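Local atomic coordinates of ML032222a iGluR (Mnemiopsis leidyi, PDB entry 4YKI), a protein that binds glycine in the ligand-binding domain of an ionotropic glutamate receptor, a ctenophore ion-channel subunit that is probably opened by this agonist. Residues B[190-193]-B[194-198]; B[216-219]-B[220-224]. One frame throughout, in Å; residues are numbered along the deposited sequence. Where two conformers were deposited one is given.

Interaction 1. Residues B[190-193]-B[194-198]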
# COMPACT_ATOMS: atom_id res chain seq x y z
N PRO B 190 9.63 1.25 9.82
CA PRO B 190 10.79 0.88 9.01
C PRO B 190 12.04 1.71 9.33
O PRO B 190 13.17 1.22 9.29
CB PRO B 190 10.30 1.15 7.57
CG PRO B 190 8.79 1.00 7.68
CD PRO B 190 8.46 1.59 9.00
N VAL B 191 11.83 2.98 9.68
CA VAL B 191 12.92 3.87 10.03
C VAL B 191 13.58 3.41 11.32
O VAL B 191 14.81 3.37 11.44
CB VAL B 191 12.40 5.33 10.16
CG1 VAL B 191 13.46 6.27 10.70
CG2 VAL B 191 11.89 5.82 8.80
N LEU B 192 12.78 3.06 12.31
CA LEU B 192 13.32 2.59 13.57
C LEU B 192 13.97 1.23 13.40
O LEU B 192 15.04 0.99 13.99
CB LEU B 192 12.23 2.55 14.64
CG LEU B 192 11.65 3.92 14.99
CD1 LEU B 192 10.63 3.82 16.12
CD2 LEU B 192 12.74 4.90 15.36
N ALA B 193 13.37 0.35 12.62
CA ALA B 193 13.93 -0.99 12.41
C ALA B 193 15.34 -0.90 11.86
O ALA B 193 16.28 -1.57 12.33
CB ALA B 193 13.05 -1.82 11.49
N HIS B 194 15.53 -0.04 10.87
CA HIS B 194 16.83 0.09 10.26
C HIS B 194 17.85 0.74 11.19
O HIS B 194 18.98 0.24 11.36
CB HIS B 194 16.75 0.91 8.98
CG HIS B 194 18.09 1.14 8.39
ND1 HIS B 194 18.79 0.16 7.72
CD2 HIS B 194 18.92 2.21 8.47
CE1 HIS B 194 19.96 0.63 7.36
NE2 HIS B 194 20.08 1.87 7.80
N ASN B 195 17.46 1.87 11.77
CA ASN B 195 18.40 2.72 12.47
C ASN B 195 18.75 2.27 13.89
O ASN B 195 19.78 2.69 14.41
CB ASN B 195 17.89 4.16 12.47
CG ASN B 195 18.03 4.81 11.11
OD1 ASN B 195 19.14 5.12 10.71
ND2 ASN B 195 16.94 4.95 10.38
N LEU B 196 17.94 1.40 14.48
CA LEU B 196 18.17 0.97 15.87
C LEU B 196 18.55 -0.51 15.94
O LEU B 196 18.52 -1.11 17.01
CB LEU B 196 16.93 1.26 16.71
CG LEU B 196 16.55 2.74 16.78
CD1 LEU B 196 15.25 2.92 17.52
CD2 LEU B 196 17.62 3.58 17.41
N ILE B 197 18.98 -1.07 14.81
CA ILE B 197 19.28 -2.50 14.71
C ILE B 197 20.33 -2.99 15.72
O ILE B 197 20.23 -4.12 16.20
CB ILE B 197 19.71 -2.89 13.26
CG1 ILE B 197 19.75 -4.41 13.09
CG2 ILE B 197 21.03 -2.22 12.88
CD1 ILE B 197 18.41 -5.09 13.24
N SER B 198 21.30 -2.13 16.03
CA SER B 198 22.40 -2.47 16.94
C SER B 198 22.27 -1.81 18.32
O SER B 198 23.23 -1.76 19.11
CB SER B 198 23.73 -2.06 16.32
OG SER B 198 23.86 -0.65 16.27

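Interaction 2. Residues B[216-219]-B[220-224]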
# COMPACT_ATOMS: atom_id res chain seq x y z
N PHE B 216 5.70 8.79 -2.95
CA PHE B 216 6.28 10.08 -3.31
C PHE B 216 5.16 11.13 -3.29
O PHE B 216 3.97 10.81 -3.46
CB PHE B 216 6.95 10.00 -4.70
CG PHE B 216 8.22 9.18 -4.76
CD1 PHE B 216 8.87 8.70 -3.65
CD2 PHE B 216 8.78 8.92 -6.00
CE1 PHE B 216 10.04 7.96 -3.76
CE2 PHE B 216 9.96 8.19 -6.11
CZ PHE B 216 10.57 7.73 -4.98
N GLY B 217 5.54 12.39 -3.08
CA GLY B 217 4.58 13.49 -3.11
C GLY B 217 4.57 14.21 -4.44
O GLY B 217 5.63 14.41 -5.03
N LEU B 218 3.39 14.57 -4.92
CA LEU B 218 3.21 15.25 -6.19
C LEU B 218 2.27 16.43 -6.01
O LEU B 218 1.31 16.34 -5.26
CB LEU B 218 2.60 14.30 -7.23
CG LEU B 218 3.58 13.22 -7.71
CD1 LEU B 218 2.87 11.99 -8.28
CD2 LEU B 218 4.53 13.81 -8.71
N PRO B 219 2.51 17.53 -6.73
CA PRO B 219 1.54 18.63 -6.62
C PRO B 219 0.24 18.26 -7.29
O PRO B 219 0.24 17.49 -8.25
CB PRO B 219 2.24 19.78 -7.35
CG PRO B 219 3.11 19.13 -8.31
CD PRO B 219 3.52 17.79 -7.77
N LYS B 220 -0.87 18.81 -6.82
CA LYS B 220 -2.15 18.63 -7.48
C LYS B 220 -2.00 19.14 -8.91
O LYS B 220 -1.29 20.12 -9.19
CB LYS B 220 -3.26 19.35 -6.73
CG LYS B 220 -3.58 18.69 -5.39
CD LYS B 220 -4.70 19.41 -4.67
CE LYS B 220 -5.13 18.67 -3.42
NZ LYS B 220 -6.43 19.13 -2.89
N ASP B 221 -2.63 18.42 -9.82
CA ASP B 221 -2.63 18.74 -11.24
C ASP B 221 -1.28 18.53 -11.92
O ASP B 221 -1.09 18.99 -13.03
CB ASP B 221 -3.12 20.18 -11.50
CG ASP B 221 -4.48 20.45 -10.90
OD1 ASP B 221 -5.34 19.56 -10.98
OD2 ASP B 221 -4.68 21.56 -10.36
N SER B 222 -0.36 17.79 -11.29
CA SER B 222 0.90 17.46 -11.95
C SER B 222 0.66 16.68 -13.26
O SER B 222 -0.07 15.69 -13.26
CB SER B 222 1.77 16.57 -11.06
OG SER B 222 2.90 16.12 -11.78
N PRO B 223 1.32 17.06 -14.35
CA PRO B 223 1.18 16.28 -15.58
C PRO B 223 1.99 14.98 -15.55
O PRO B 223 1.91 14.21 -16.51
CB PRO B 223 1.73 17.23 -16.65
CG PRO B 223 2.70 18.08 -15.92
CD PRO B 223 2.14 18.27 -14.55
N TYR B 224 2.73 14.73 -14.48
CA TYR B 224 3.64 13.58 -14.44
C TYR B 224 3.15 12.44 -13.57
O TYR B 224 3.79 11.38 -13.52
CB TYR B 224 5.00 14.05 -13.92
CG TYR B 224 5.55 15.26 -14.66
CD1 TYR B 224 5.64 15.27 -16.04
CD2 TYR B 224 5.97 16.39 -13.97
CE1 TYR B 224 6.13 16.38 -16.73
CE2 TYR B 224 6.47 17.50 -14.64
CZ TYR B 224 6.54 17.49 -16.02
OH TYR B 224 7.02 18.59 -16.70

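Interaction 1. Residues B[190-193]-B[194-198]
Over the last turn of the short helix 189-195 and the residue just past it, V191 meets N195 and L192 meets L196, a local contact between residues four apart just beside the glycine pocket. N195 grips the carbonyl of V191 twice. Its backbone N gives V191 O the usual helical bond, and its side-chain ND2 adds a second, 2.9 Å from V191 O; the two N-H groups reach the oxygen from opposite faces of the carbonyl plane. With CG of N195 anti to its own carbonyl carbon (chi1 -73°), the amide folds back along the helix, and V191 O lies close to the amide plane. ND2 also passes 3.7 Å from V191 CG1 and is bonded to the backbone O of Q18, so it serves two carbonyl oxygens, V191 O and Q18 O. With an alanine at this position, V191 O would keep its backbone donor, but Q18 O would probably lose its amide mate and the tie between helix end and loop would weaken. One residue further along, L192 and L196 lie side by side and point the same way, L192 CD2 3.9 Å from L196 CD1, both packing on V116 of strand 109-118. L196 N still bonds to L192 O at 3.0 Å although L196 has already left helical backbone angles. V191 itself touches E17, R144 and Y214, all pocket residues, and its side chain is about 5 Å from the bound glycine. This is the C-terminal end of a short helix backing the glycine pocket in a clamshell domain of the periplasmic-binding-protein type.

Interaction 2. Residues B[216-219]-B[220-224]
Chi1 of S222, at 173°, swings OG away from its own backbone N and toward Y224 N, while the backbone sets CB of S222 against the ring of P219. That larger folding is done at K220 and D221, the latter with a positive phi of 70°, which make the two corners of a type II beta turn from P219 to S222. S222 N closes that turn on P219 O at 3.1 Å, the donor standing above the carbonyl plane instead of on a lone pair. Because the turn brings the chain back on itself, S222 CB packs 3.9 Å from P219 CD, and S222 OG comes 4.2 Å from L218 CD2, an apolar neighbour for the hydroxyl. The same OG of S222 accepts from Y224 N at 3.0 Å, a nearly straight capping bond that fixes the rotation of the serine and prepares the turn leading into the helix. Nearby, P223 CG sits 3.8 Å above one face of the Y224 ring, over its centre. The extended chain of K220 carries NZ to S100 O. On the strand side, L218 packs on M87 of strand 87-89 and pairs through its backbone with D103. At the helix end, Y224 touches L5 and R8. The turn thus joins the end of strand 202-218 to the start of helix 225-238.

In the fold
Interaction 1 comes first along the chain: helix 189-195 is followed by the long strand 202-218, whose far end runs into the turn of interaction 2. Their centres are 30 Å apart, on opposite sides of the chain's centre, and their nearest atoms stay about 13 Å from each other, so they never touch. They differ in their relation to the bound ligands. Interaction 1 lies beside the glycine, and the P190 side chain is about 11 Å from the magnesium ion, whereas interaction 2 is a surface contact on the turn 219-222. Strand 202-218 links the two: Y214, two residues before interaction 2 begins, belongs to the glycine pocket, so one strand runs from the ligand to the turn.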